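Local coordinates for extracellular solute-binding protein family 5 (Brucella melitensis, PDB 4ONY) that probably captures a solute, perhaps a peptide, in the periplasm and delivers it to an ABC transporter for import, at residues I254-R258 / G270-I274. Sequence-based numbering, arbitrary orientation.
Sequences IEYYR and GILDI. With P4G (1-ethoxy-2-(2-ethoxyethoxy)ethane), chain D.
Leu-272 meets the phenol end of Tyr-257 head-on with both methyls: CD2 sits 3.6 Å from Tyr-257 OH, and CD1 lies obliquely to the ring, 3.9 Å from Tyr-257 CE1. CD2 also reaches the carboxylate of Glu-255, 3.8 Å from OE1, while Ile-271, crossing the glutamate at about a right angle, brings CG2 to 3.9 Å from the same oxygen. With chi1 at -61°, Ile-271 sets CG1 opposite its carbonyl carbon and leaves CG2 as the branch that meets the glutamate. No hydrogen bond joins the two segments.

Polar bonds instead run along the strand and beyond it. Tyr-257 OH is hydrogen-bonded to Ser-266 OG of helix 260-268; Glu-255 OE1, 2.7 Å from Tyr-257 OH, offers a weak alternative. Glu-255 OE2 forms a salt bridge with Arg-226, so the buried carboxylate is probably ionised.

One face of the Tyr-257 ring carries the bound polyether, whose C3 is 3.5 Å from CE2; Arg-226 belongs to the same pocket. Gly-270, at positive phi, closes helix 260-268 in a Schellman motif. The loop that follows packs its side chains back on the outgoing end of strand 251-257, part of a mixed four-stranded sheet in a family 5 solute-binding protein.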
ATOM      1  N   ILE A 254      14.082   4.205  17.240  1.00 16.62           N
ATOM      2  CA  ILE A 254      13.390   3.027  16.745  1.00 16.36           C
ATOM      3  C   ILE A 254      14.056   1.789  17.364  1.00 16.78           C
ATOM      4  O   ILE A 254      15.234   1.479  17.078  1.00 16.10           O
ATOM      5  CB  ILE A 254      13.450   2.977  15.204  1.00 16.69           C
ATOM      6  CG1 ILE A 254      12.974   4.324  14.647  1.00 17.15           C
ATOM      7  CG2 ILE A 254      12.625   1.813  14.656  1.00 16.01           C
ATOM      8  CD1 ILE A 254      12.943   4.404  13.119  1.00 18.07           C
ATOM      9  N   GLU A 255      13.297   1.108  18.223  1.00 17.08           N
ATOM     10  CA  GLU A 255      13.729  -0.108  18.913  1.00 17.70           C
ATOM     11  C   GLU A 255      13.188  -1.349  18.259  1.00 17.14           C
ATOM     12  O   GLU A 255      12.059  -1.356  17.719  1.00 16.61           O
ATOM     13  CB  GLU A 255      13.296  -0.056  20.357  1.00 18.73           C
ATOM     14  CG  GLU A 255      14.010   1.052  21.076  1.00 20.10           C
ATOM     15  CD  GLU A 255      13.868   1.009  22.559  1.00 22.01           C
ATOM     16  OE1 GLU A 255      13.024   0.252  23.099  1.00 23.28           O
ATOM     17  OE2 GLU A 255      14.623   1.764  23.198  1.00 22.96           O
ATOM     18  N   TYR A 256      13.996  -2.402  18.282  1.00 16.53           N
ATOM     19  CA  TYR A 256      13.686  -3.610  17.590  1.00 16.43           C
ATOM     20  C   TYR A 256      13.347  -4.718  18.591  1.00 17.05           C
ATOM     21  O   TYR A 256      14.048  -4.881  19.576  1.00 16.70           O
ATOM     22  CB  TYR A 256      14.872  -3.988  16.689  1.00 16.82           C
ATOM     23  CG  TYR A 256      14.950  -3.172  15.397  1.00 16.67           C
ATOM     24  CD1 TYR A 256      15.427  -1.869  15.400  1.00 17.45           C
ATOM     25  CD2 TYR A 256      14.511  -3.680  14.200  1.00 16.75           C
ATOM     26  CE1 TYR A 256      15.512  -1.134  14.222  1.00 17.31           C
ATOM     27  CE2 TYR A 256      14.595  -2.966  13.041  1.00 16.51           C
ATOM     28  CZ  TYR A 256      15.100  -1.686  13.055  1.00 16.87           C
ATOM     29  OH  TYR A 256      15.189  -0.955  11.896  1.00 16.49           O
ATOM     30  N   TYR A 257      12.252  -5.440  18.331  1.00 16.49           N
ATOM     31  CA  TYR A 257      11.738  -6.474  19.214  1.00 16.99           C
ATOM     32  C   TYR A 257      11.597  -7.800  18.450  1.00 17.29           C
ATOM     33  O   TYR A 257      11.416  -7.800  17.242  1.00 16.86           O
ATOM     34  CB  TYR A 257      10.375  -6.063  19.799  1.00 17.14           C
ATOM     35  CG  TYR A 257      10.507  -4.921  20.750  1.00 17.13           C
ATOM     36  CD1 TYR A 257      10.605  -3.609  20.274  1.00 16.69           C
ATOM     37  CD2 TYR A 257      10.666  -5.145  22.114  1.00 17.26           C
ATOM     38  CE1 TYR A 257      10.811  -2.552  21.155  1.00 16.61           C
ATOM     39  CE2 TYR A 257      10.867  -4.098  22.997  1.00 17.49           C
ATOM     40  CZ  TYR A 257      10.961  -2.794  22.504  1.00 17.27           C
ATOM     41  OH  TYR A 257      11.179  -1.749  23.434  1.00 17.17           O
ATOM     42  N   ARG A 258      11.679  -8.921  19.162  1.00 17.51           N
ATOM     43  CA  ARG A 258      11.643 -10.216  18.496  1.00 17.23           C
ATOM     44  C   ARG A 258      10.235 -10.615  18.110  1.00 17.55           C
ATOM     45  O   ARG A 258      10.097 -11.476  17.301  1.00 16.70           O
ATOM     46  CB  ARG A 258      12.237 -11.297  19.340  1.00 17.40           C
ATOM     47  CG  ARG A 258      11.390 -11.700  20.542  1.00 17.66           C
ATOM     48  CD  ARG A 258      12.246 -12.504  21.475  1.00 18.46           C
ATOM     49  NE  ARG A 258      11.482 -13.155  22.521  1.00 18.99           N
ATOM     50  CZ  ARG A 258      11.426 -12.785  23.792  1.00 19.44           C
ATOM     51  NH1 ARG A 258      12.080 -11.715  24.215  1.00 19.36           N
ATOM     52  NH2 ARG A 258      10.674 -13.498  24.650  1.00 19.81           N
ATOM     53  N   GLY A 270       5.771   1.858  29.276  1.00 19.48           N
ATOM     54  CA  GLY A 270       6.085   3.261  29.026  1.00 19.02           C
ATOM     55  C   GLY A 270       7.424   3.476  28.341  1.00 18.64           C
ATOM     56  O   GLY A 270       7.833   4.595  28.146  1.00 17.80           O
ATOM     57  N   ILE A 271       8.057   2.408  27.898  1.00 18.32           N
ATOM     58  CA  ILE A 271       9.316   2.498  27.166  1.00 18.36           C
ATOM     59  C   ILE A 271       9.071   2.936  25.741  1.00 17.50           C
ATOM     60  O   ILE A 271       9.828   3.708  25.218  1.00 17.29           O
ATOM     61  CB  ILE A 271      10.070   1.163  27.208  1.00 19.00           C
ATOM     62  CG1 ILE A 271      10.353   0.852  28.670  1.00 20.12           C
ATOM     63  CG2 ILE A 271      11.371   1.250  26.431  1.00 19.15           C
ATOM     64  CD1 ILE A 271      10.869  -0.531  28.959  1.00 21.82           C
ATOM     65  N   LEU A 272       7.998   2.443  25.120  1.00 16.90           N
ATOM     66  CA  LEU A 272       7.582   2.905  23.829  1.00 16.02           C
ATOM     67  C   LEU A 272       6.439   3.891  24.015  1.00 16.02           C
ATOM     68  O   LEU A 272       5.580   3.670  24.872  1.00 16.35           O
ATOM     69  CB  LEU A 272       7.128   1.726  22.975  1.00 15.66           C
ATOM     70  CG  LEU A 272       8.183   0.629  22.823  1.00 15.93           C
ATOM     71  CD1 LEU A 272       7.601  -0.473  21.960  1.00 15.57           C
ATOM     72  CD2 LEU A 272       9.481   1.189  22.231  1.00 15.72           C
ATOM     73  N   ASP A 273       6.406   4.943  23.201  1.00 15.37           N
ATOM     74  CA  ASP A 273       5.410   6.017  23.354  1.00 15.55           C
ATOM     75  C   ASP A 273       4.070   5.710  22.660  1.00 15.31           C
ATOM     76  O   ASP A 273       3.063   6.256  23.034  1.00 15.83           O
ATOM     77  CB  ASP A 273       5.954   7.316  22.764  1.00 16.18           C
ATOM     78  CG  ASP A 273       7.139   7.885  23.554  1.00 16.98           C
ATOM     79  OD1 ASP A 273       7.053   7.941  24.774  1.00 17.51           O
ATOM     80  OD2 ASP A 273       8.152   8.260  22.930  1.00 17.55           O
ATOM     81  N   ILE A 274       4.081   4.861  21.641  1.00 14.65           N
ATOM     82  CA  ILE A 274       2.883   4.518  20.883  1.00 14.61           C
ATOM     83  C   ILE A 274       2.908   3.043  20.525  1.00 14.05           C
ATOM     84  O   ILE A 274       3.938   2.385  20.646  1.00 14.32           O
ATOM     85  CB  ILE A 274       2.773   5.341  19.569  1.00 14.61           C
ATOM     86  CG1 ILE A 274       3.912   4.990  18.603  1.00 15.21           C
ATOM     87  CG2 ILE A 274       2.835   6.855  19.837  1.00 15.08           C
ATOM     88  CD1 ILE A 274       3.728   5.505  17.202  1.00 14.93           C
TER
HETATM   89  C8  P4G D 602      20.016  -0.409  26.315  1.00 45.81           C
HETATM   90  C7  P4G D 602      20.554  -1.296  25.192  1.00 47.20           C
HETATM   91  O4  P4G D 602      19.780  -2.477  24.812  1.00 49.67           O
HETATM   92  C6  P4G D 602      18.337  -2.513  24.857  1.00 49.14           C
HETATM   93  C5  P4G D 602      17.724  -2.753  23.465  1.00 48.45           C
HETATM   94  O3  P4G D 602      16.286  -2.721  23.551  1.00 44.96           O
HETATM   95  C4  P4G D 602      15.612  -3.314  22.466  1.00 39.51           C
HETATM   96  C3  P4G D 602      14.397  -4.032  23.024  1.00 39.91           C
HETATM   97  O2  P4G D 602      14.649  -5.428  23.194  1.00 42.13           O
HETATM   98  C2  P4G D 602      13.687  -6.082  24.047  1.00 40.72           C
HETATM   99  C1  P4G D 602      14.133  -6.372  25.469  1.00 39.20           C